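Local coordinates for protein beta-ketoacyl synthase (Pseudomonas aeruginosa, PDB 4CW4) that catalyses the condensation of acetyl-CoA with malonyl-ACP to form acetoacetyl-ACP, the primer that starts fatty acid synthesis, at residues Arg380-Asp384 against Gln577-Ala581; Arg8-Gly14 against Val370-Glu376; Asp201-Gly207 against Ala581-Tyr585. All blocks are in the same frame, centred on the assembly; numbering follows the deposited sequence.

Contact 1 (Arg380-Asp384 against Gln577-Ala581)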
loop_
_atom_site.group_PDB
_atom_site.type_symbol
_atom_site.label_atom_id
_atom_site.label_comp_id
_atom_site.label_asym_id
_atom_site.label_seq_id
_atom_site.Cartn_x
_atom_site.Cartn_y
_atom_site.Cartn_z
ATOM N N ARG A 380 10.317 10.001 30.789
ATOM C CA ARG A 380 11.439 10.925 30.742
ATOM C C ARG A 380 11.039 12.335 30.286
ATOM O O ARG A 380 11.531 13.322 30.823
ATOM C CB ARG A 380 12.549 10.381 29.824
ATOM C CG ARG A 380 13.845 11.144 29.963
ATOM C CD ARG A 380 14.789 10.971 28.795
ATOM N NE ARG A 380 14.944 9.591 28.377
ATOM C CZ ARG A 380 15.442 9.229 27.197
ATOM N NH1 ARG A 380 15.851 10.144 26.328
ATOM N NH2 ARG A 380 15.533 7.951 26.884
ATOM N N LEU A 381 10.144 12.423 29.308
ATOM C CA LEU A 381 9.822 13.700 28.680
ATOM C C LEU A 381 8.627 14.386 29.295
ATOM O O LEU A 381 8.327 15.521 28.935
ATOM C CB LEU A 381 9.533 13.526 27.192
ATOM C CG LEU A 381 10.670 12.975 26.342
ATOM C CD1 LEU A 381 10.234 12.931 24.879
ATOM C CD2 LEU A 381 11.935 13.791 26.515
ATOM N N GLY A 382 7.945 13.721 30.223
ATOM C CA GLY A 382 6.716 14.286 30.754
ATOM C C GLY A 382 5.580 14.297 29.720
ATOM O O GLY A 382 4.684 15.158 29.783
ATOM N N ALA A 383 5.612 13.373 28.765
ATOM C CA ALA A 383 4.567 13.284 27.743
ATOM C C ALA A 383 3.252 12.871 28.384
ATOM O O ALA A 383 3.218 12.025 29.291
ATOM C CB ALA A 383 4.946 12.263 26.695
ATOM N N ASP A 384 2.169 13.477 27.930
ATOM C CA ASP A 384 0.868 13.114 28.425
ATOM C C ASP A 384 0.505 11.722 27.918
ATOM O O ASP A 384 1.089 11.205 26.962
ATOM C CB ASP A 384 -0.192 14.150 27.971
ATOM C CG ASP A 384 -1.362 14.284 28.937
ATOM O OD1 ASP A 384 -1.544 13.433 29.835
ATOM O OD2 ASP A 384 -2.120 15.262 28.791
ATOM N N GLN A 577 4.012 20.882 32.807
ATOM C CA GLN A 577 4.524 21.869 31.860
ATOM C C GLN A 577 4.127 21.490 30.441
ATOM O O GLN A 577 3.739 22.342 29.639
ATOM C CB GLN A 577 6.052 21.962 31.976
ATOM C CG GLN A 577 6.545 22.446 33.339
ATOM C CD GLN A 577 8.063 22.346 33.494
ATOM O OE1 GLN A 577 8.708 21.438 32.953
ATOM N NE2 GLN A 577 8.635 23.275 34.243
ATOM N N THR A 578 4.240 20.211 30.105
ATOM C CA THR A 578 3.849 19.815 28.754
ATOM C C THR A 578 2.336 20.003 28.560
ATOM O O THR A 578 1.911 20.408 27.491
ATOM C CB THR A 578 4.257 18.400 28.415
ATOM O OG1 THR A 578 3.460 17.498 29.130
ATOM C CG2 THR A 578 5.679 18.106 28.758
ATOM N N ARG A 579 1.527 19.803 29.602
ATOM C CA ARG A 579 0.083 20.038 29.472
ATOM C C ARG A 579 -0.207 21.496 29.233
ATOM O O ARG A 579 -1.096 21.813 28.457
ATOM C CB ARG A 579 -0.703 19.534 30.689
ATOM C CG ARG A 579 -0.835 18.033 30.684
ATOM C CD ARG A 579 -1.460 17.494 31.963
ATOM N NE ARG A 579 -1.831 16.105 31.767
ATOM C CZ ARG A 579 -2.337 15.309 32.690
ATOM N NH1 ARG A 579 -2.566 15.760 33.926
ATOM N NH2 ARG A 579 -2.632 14.061 32.371
ATOM N N ALA A 580 0.526 22.380 29.911
ATOM C CA ALA A 580 0.379 23.811 29.671
ATOM C C ALA A 580 0.732 24.188 28.216
ATOM O O ALA A 580 0.047 24.977 27.592
ATOM C CB ALA A 580 1.228 24.601 30.682
ATOM N N ALA A 581 1.802 23.617 27.673
ATOM C CA ALA A 581 2.179 23.896 26.287
ATOM C C ALA A 581 1.107 23.392 25.308
ATOM O O ALA A 581 0.736 24.095 24.355
ATOM C CB ALA A 581 3.518 23.285 25.988
#
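G382 and T578 bring their backbones to 6.5 Å between CA atoms where helix 375-381 ends beside helix 565-590, and the chain then runs on past the same helix to place D384 near R579. The turn is a Schellman motif: G382 has positive phi (69°), and two bonds run back into the last helical turn. Its carbonyl faces the neighbouring helix, and T578 OG1 donates to G382 O at 2.7 Å, tilted somewhat from the carbonyl plane. With chi1 at 72°, this hydroxyl sits between its own backbone N and carbonyl carbon; it is also hydrogen-bonded to R575 O of its own helix, so two carbonyls hold it in place. T578 CG2 lies 3.7 Å from L381 O. One residue further on, the extended R579 chain crosses the D384 side chain at about a right angle and grips it side-on in a salt bridge, one nitrogen to each oxygen. R579 NH2 reaches D384 OD1 at 2.8 Å on the syn side, while R579 NE meets D384 OD2 at 3.1 Å from above the carboxylate plane. The flat groups, 57° apart, are therefore far from coplanar. Along helix 565-590, Y571 OH bonds to A383 O and K574 NZ to R380 O, continuing the attachment of the turn. L381 and A383 pack on M373 of strand 366-374, and T578 touches I208 in the loop after helix 190-204.

Contact 2 (Arg8-Gly14 against Val370-Glu376)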
loop_
_atom_site.group_PDB
_atom_site.type_symbol
_atom_site.label_atom_id
_atom_site.label_comp_id
_atom_site.label_asym_id
_atom_site.label_seq_id
_atom_site.Cartn_x
_atom_site.Cartn_y
_atom_site.Cartn_z
ATOM N N ARG A 8 8.623 -2.694 26.340
ATOM C CA ARG A 8 8.108 -1.342 26.328
ATOM C C ARG A 8 6.634 -1.327 25.978
ATOM O O ARG A 8 6.193 -2.042 25.083
ATOM C CB ARG A 8 8.898 -0.500 25.317
ATOM C CG ARG A 8 10.289 -0.140 25.830
ATOM C CD ARG A 8 11.140 0.528 24.785
ATOM N NE ARG A 8 12.491 0.821 25.266
ATOM C CZ ARG A 8 13.520 1.118 24.480
ATOM N NH1 ARG A 8 13.386 1.097 23.157
ATOM N NH2 ARG A 8 14.692 1.407 25.013
ATOM N N LEU A 9 5.888 -0.481 26.683
ATOM C CA LEU A 9 4.446 -0.283 26.468
ATOM C C LEU A 9 4.204 0.906 25.548
ATOM O O LEU A 9 4.689 1.982 25.827
ATOM C CB LEU A 9 3.737 0.002 27.800
ATOM C CG LEU A 9 2.224 0.253 27.743
ATOM C CD1 LEU A 9 1.471 -1.008 27.358
ATOM C CD2 LEU A 9 1.684 0.797 29.066
ATOM N N PRO A 10 3.460 0.712 24.445
ATOM C CA PRO A 10 3.149 1.866 23.596
ATOM C C PRO A 10 2.082 2.776 24.212
ATOM O O PRO A 10 0.933 2.349 24.433
ATOM C CB PRO A 10 2.603 1.211 22.311
ATOM C CG PRO A 10 3.124 -0.200 22.342
ATOM C CD PRO A 10 3.059 -0.546 23.791
ATOM N N VAL A 11 2.450 4.020 24.484
ATOM C CA VAL A 11 1.490 4.970 25.031
ATOM C C VAL A 11 1.210 6.060 24.004
ATOM O O VAL A 11 2.095 6.457 23.244
ATOM C CB VAL A 11 1.931 5.558 26.384
ATOM C CG1 VAL A 11 2.037 4.461 27.417
ATOM C CG2 VAL A 11 3.225 6.308 26.300
ATOM N N ILE A 12 -0.046 6.514 23.979
ATOM C CA ILE A 12 -0.491 7.555 23.072
ATOM C C ILE A 12 -0.227 8.907 23.722
ATOM O O ILE A 12 -0.860 9.238 24.725
ATOM C CB ILE A 12 -1.993 7.423 22.737
ATOM C CG1 ILE A 12 -2.318 6.045 22.151
ATOM C CG2 ILE A 12 -2.413 8.562 21.790
ATOM C CD1 ILE A 12 -3.796 5.749 22.102
ATOM N N VAL A 13 0.727 9.660 23.177
ATOM C CA VAL A 13 1.140 10.931 23.769
ATOM C C VAL A 13 0.608 12.144 23.005
ATOM O O VAL A 13 0.758 13.285 23.458
ATOM C CB VAL A 13 2.681 11.035 23.915
ATOM C CG1 VAL A 13 3.220 9.841 24.713
ATOM C CG2 VAL A 13 3.370 11.142 22.555
ATOM N N GLY A 14 -0.045 11.905 21.870
ATOM C CA GLY A 14 -0.634 12.977 21.091
ATOM C C GLY A 14 -1.549 12.385 20.044
ATOM O O GLY A 14 -1.442 11.206 19.732
ATOM N N VAL A 370 -1.966 9.348 15.370
ATOM C CA VAL A 370 -1.625 9.266 16.783
ATOM C C VAL A 370 -0.110 9.259 16.895
ATOM O O VAL A 370 0.599 8.776 15.994
ATOM C CB VAL A 370 -2.205 8.011 17.494
ATOM C CG1 VAL A 370 -3.746 8.077 17.527
ATOM C CG2 VAL A 370 -1.702 6.718 16.865
ATOM N N VAL A 371 0.380 9.806 17.997
ATOM C CA VAL A 371 1.806 9.799 18.299
ATOM C C VAL A 371 2.005 8.833 19.445
ATOM O O VAL A 371 1.423 9.017 20.502
ATOM C CB VAL A 371 2.320 11.188 18.692
ATOM C CG1 VAL A 371 3.830 11.167 18.873
ATOM C CG2 VAL A 371 1.917 12.225 17.669
ATOM N N LEU A 372 2.798 7.792 19.220
ATOM C CA LEU A 372 3.113 6.802 20.237
ATOM C C LEU A 372 4.539 6.990 20.719
ATOM O O LEU A 372 5.439 7.328 19.938
ATOM C CB LEU A 372 3.000 5.379 19.674
ATOM C CG LEU A 372 1.702 5.025 18.955
ATOM C CD1 LEU A 372 1.748 3.593 18.440
ATOM C CD2 LEU A 372 0.503 5.239 19.899
ATOM N N MET A 373 4.745 6.732 22.006
ATOM C CA MET A 373 6.090 6.599 22.542
ATOM C C MET A 373 6.153 5.374 23.412
ATOM O O MET A 373 5.147 4.966 23.959
ATOM C CB MET A 373 6.466 7.798 23.409
ATOM C CG MET A 373 6.666 9.081 22.671
ATOM S SD MET A 373 7.132 10.414 23.793
ATOM C CE MET A 373 7.375 11.712 22.565
ATOM N N ASP A 374 7.337 4.802 23.567
ATOM C CA ASP A 374 7.511 3.827 24.630
ATOM C C ASP A 374 7.349 4.497 25.996
ATOM O O ASP A 374 7.555 5.699 26.161
ATOM C CB ASP A 374 8.851 3.101 24.531
ATOM C CG ASP A 374 10.035 3.984 24.833
ATOM O OD1 ASP A 374 10.435 4.099 26.030
ATOM O OD2 ASP A 374 10.584 4.549 23.870
ATOM N N ASP A 375 6.981 3.697 26.980
ATOM C CA ASP A 375 6.685 4.207 28.304
ATOM C C ASP A 375 7.858 4.895 28.980
ATOM O O ASP A 375 7.673 5.858 29.714
ATOM C CB ASP A 375 6.142 3.095 29.214
ATOM C CG ASP A 375 7.107 1.939 29.403
ATOM O OD1 ASP A 375 7.446 1.272 28.412
ATOM O OD2 ASP A 375 7.462 1.625 30.560
ATOM N N GLU A 376 9.058 4.399 28.752
ATOM C CA GLU A 376 10.225 4.974 29.403
ATOM C C GLU A 376 10.512 6.376 28.862
ATOM O O GLU A 376 10.781 7.306 29.628
ATOM C CB GLU A 376 11.417 4.042 29.201
ATOM C CG GLU A 376 12.669 4.447 29.927
ATOM C CD GLU A 376 13.725 3.375 29.820
ATOM O OE1 GLU A 376 14.376 3.278 28.758
ATOM O OE2 GLU A 376 13.889 2.619 30.797
HETATM O O HOH W 1 15.775 1.337 27.768
#
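I12 and L372 form a non-hydrogen-bonded pair of an antiparallel ladder interrupted by a classic beta bulge, within the layered alpha-beta core of the thiolase-like fold. Their side chains lie side by side and point the same way, with I12 CG1 3.7 Å from L372 CD2; L372 also touches I300 of helix 288-301. The bulge is defined by V13 and G14 both facing V371: V13 N donates to V371 O at 2.8 Å, and V371 N to G14 O. V371 and M373 point to the other face, and the V13 side chain crosses both at about right angles; V13 CG2 is 3.7 Å from V371 CG1 and 3.9 Å from M373 CG. At the other end, R8 runs alongside D374, whose OD2 lies over one guanidinium face and has R306 as its firmer partner. The long ion pair from R8 NE to D374 OD1, 3.9 Å, is a matter of charge alone, since no N-H points at the oxygen. D375 CG lies between its backbone N and carbonyl carbon (chi1 60°), which carries OD1 to L9 N at 2.9 Å, while OD2 is held by H563 and R562. A water in the R8 guanidinium plane accepts from R8 NH2 at 3.0 Å and donates to E376 OE1.

Contact 3 (Asp201-Gly207 against Ala581-Tyr585)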
loop_
_atom_site.group_PDB
_atom_site.type_symbol
_atom_site.label_atom_id
_atom_site.label_comp_id
_atom_site.label_asym_id
_atom_site.label_seq_id
_atom_site.Cartn_x
_atom_site.Cartn_y
_atom_site.Cartn_z
ATOM N N ASP A 201 -1.227 18.909 13.395
ATOM C CA ASP A 201 -2.153 18.918 14.545
ATOM C C ASP A 201 -1.724 17.856 15.571
ATOM O O ASP A 201 -1.619 18.148 16.775
ATOM C CB ASP A 201 -3.581 18.667 14.060
ATOM C CG ASP A 201 -4.615 18.821 15.141
ATOM O OD1 ASP A 201 -4.529 19.769 15.959
ATOM O OD2 ASP A 201 -5.527 17.977 15.190
ATOM N N ALA A 202 -1.438 16.637 15.108
ATOM C CA ALA A 202 -1.028 15.567 16.025
ATOM C C ALA A 202 0.274 15.895 16.784
ATOM O O ALA A 202 0.378 15.678 17.995
ATOM C CB ALA A 202 -0.895 14.245 15.283
ATOM N N ILE A 203 1.279 16.395 16.078
ATOM C CA ILE A 203 2.578 16.667 16.683
ATOM C C ILE A 203 2.466 17.790 17.696
ATOM O O ILE A 203 3.033 17.732 18.768
ATOM C CB ILE A 203 3.600 17.035 15.575
ATOM C CG1 ILE A 203 3.896 15.801 14.724
ATOM C CG2 ILE A 203 4.877 17.642 16.155
ATOM C CD1 ILE A 203 4.579 14.659 15.478
ATOM N N ARG A 204 1.729 18.837 17.349
ATOM C CA ARG A 204 1.599 19.975 18.246
ATOM C C ARG A 204 0.733 19.655 19.467
ATOM O O ARG A 204 0.866 20.296 20.505
ATOM C CB ARG A 204 1.037 21.193 17.506
ATOM C CG ARG A 204 1.969 21.754 16.435
ATOM C CD ARG A 204 1.509 23.076 15.907
ATOM N NE ARG A 204 2.343 23.521 14.792
ATOM C CZ ARG A 204 3.518 24.135 14.923
ATOM N NH1 ARG A 204 4.009 24.402 16.134
ATOM N NH2 ARG A 204 4.191 24.504 13.838
ATOM N N SER A 205 -0.146 18.665 19.347
ATOM C CA SER A 205 -0.990 18.254 20.464
ATOM C C SER A 205 -0.182 17.638 21.590
ATOM O O SER A 205 -0.677 17.526 22.692
ATOM C CB SER A 205 -2.049 17.234 20.033
ATOM O OG SER A 205 -1.511 15.919 19.923
ATOM N N THR A 206 1.061 17.238 21.333
ATOM C CA THR A 206 1.862 16.616 22.388
ATOM C C THR A 206 2.319 17.587 23.462
ATOM O O THR A 206 2.663 17.154 24.547
ATOM C CB THR A 206 3.134 15.938 21.841
ATOM O OG1 THR A 206 4.039 16.929 21.348
ATOM C CG2 THR A 206 2.817 14.899 20.757
ATOM N N GLY A 207 2.384 18.878 23.152
ATOM C CA GLY A 207 2.967 19.846 24.058
ATOM C C GLY A 207 4.472 19.745 24.223
ATOM O O GLY A 207 5.016 20.327 25.159
ATOM N N ALA A 581 1.802 23.617 27.673
ATOM C CA ALA A 581 2.179 23.896 26.287
ATOM C C ALA A 581 1.107 23.392 25.308
ATOM O O ALA A 581 0.736 24.095 24.355
ATOM C CB ALA A 581 3.518 23.285 25.988
ATOM N N ALA A 582 0.603 22.182 25.535
ATOM C CA ALA A 582 -0.466 21.646 24.694
ATOM C C ALA A 582 -1.716 22.511 24.734
ATOM O O ALA A 582 -2.311 22.785 23.698
ATOM C CB ALA A 582 -0.793 20.220 25.100
ATOM N N ARG A 583 -2.132 22.936 25.931
ATOM C CA ARG A 583 -3.307 23.797 26.043
ATOM C C ARG A 583 -3.097 25.085 25.254
ATOM O O ARG A 583 -4.029 25.603 24.650
ATOM C CB ARG A 583 -3.593 24.139 27.513
ATOM C CG ARG A 583 -4.250 23.048 28.325
ATOM C CD ARG A 583 -4.828 23.602 29.638
ATOM N NE ARG A 583 -3.799 24.116 30.512
ATOM C CZ ARG A 583 -3.114 23.389 31.394
ATOM N NH1 ARG A 583 -3.320 22.085 31.522
ATOM N NH2 ARG A 583 -2.203 23.973 32.152
ATOM N N ALA A 584 -1.878 25.611 25.265
ATOM C CA ALA A 584 -1.613 26.848 24.541
ATOM C C ALA A 584 -1.753 26.641 23.034
ATOM O O ALA A 584 -2.268 27.515 22.323
ATOM C CB ALA A 584 -0.252 27.378 24.885
ATOM N N TYR A 585 -1.316 25.490 22.539
ATOM C CA TYR A 585 -1.544 25.157 21.141
ATOM C C TYR A 585 -3.047 25.081 20.846
ATOM O O TYR A 585 -3.513 25.641 19.875
ATOM C CB TYR A 585 -0.840 23.834 20.733
ATOM C CG TYR A 585 -1.409 23.302 19.439
ATOM C CD1 TYR A 585 -1.307 24.042 18.281
ATOM C CD2 TYR A 585 -2.100 22.106 19.397
ATOM C CE1 TYR A 585 -1.873 23.617 17.114
ATOM C CE2 TYR A 585 -2.682 21.654 18.217
ATOM C CZ TYR A 585 -2.576 22.432 17.087
ATOM O OH TYR A 585 -3.123 22.018 15.903
#
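Torsions near trans at both residues, chi1 163° in Y585 and -173° in D201, carry the phenol across from one helix and the carboxylate out from the other until they meet. Y585 OH donates to D201 OD1 at 2.7 Å, on the anti lone pair, and OD1 sits at the ring's edge in its plane. Both carboxylate oxygens have further partners: S25 OG bonds to OD1 and G17 N to OD2, which should fix the rotation of the group that receives the phenol. R204 has two conformations; in the one described, its CB stands over one ring face, 3.5 Å from the Y585 centroid and only 2° off the normal, a CH-pi contact. Further along, a type I turn spans R204 to G207, and G207 has positive phi. There G207 CA comes within 3.6 Å of A582 N, while A582 CB lies 3.6 Å from S205 O. S205 OG donates to A202 O and is bonded by F15 N. Thus helix 565-590 packs over the end of helix 190-204, with F26 touching both S205 and A582, and strand 10-19 joined on through F15 and G17.

Contacts 1 and 3 are successive parts of one interface: helix 565-590 meets the end of helix 375-381 in the first and that of helix 190-204 in the second, with centres about 10 Å apart. A581 belongs to both ranges, though only in contact 3 does it touch the other segment. Each helix end turns at a glycine, G382 or G207, and T578 CB lies 3.9 Å from G207 O. Contact 2 is the buried strand pair that touches both, its centre about 13 Å from contact 1 and 15 Å from contact 3. Of the bulge residues, V13 CG1 is 3.6 Å from A383 CB, and G14 CA 3.3 Å from S205 OG. All three lie away from the probable active-site residues C286, H439 and H477.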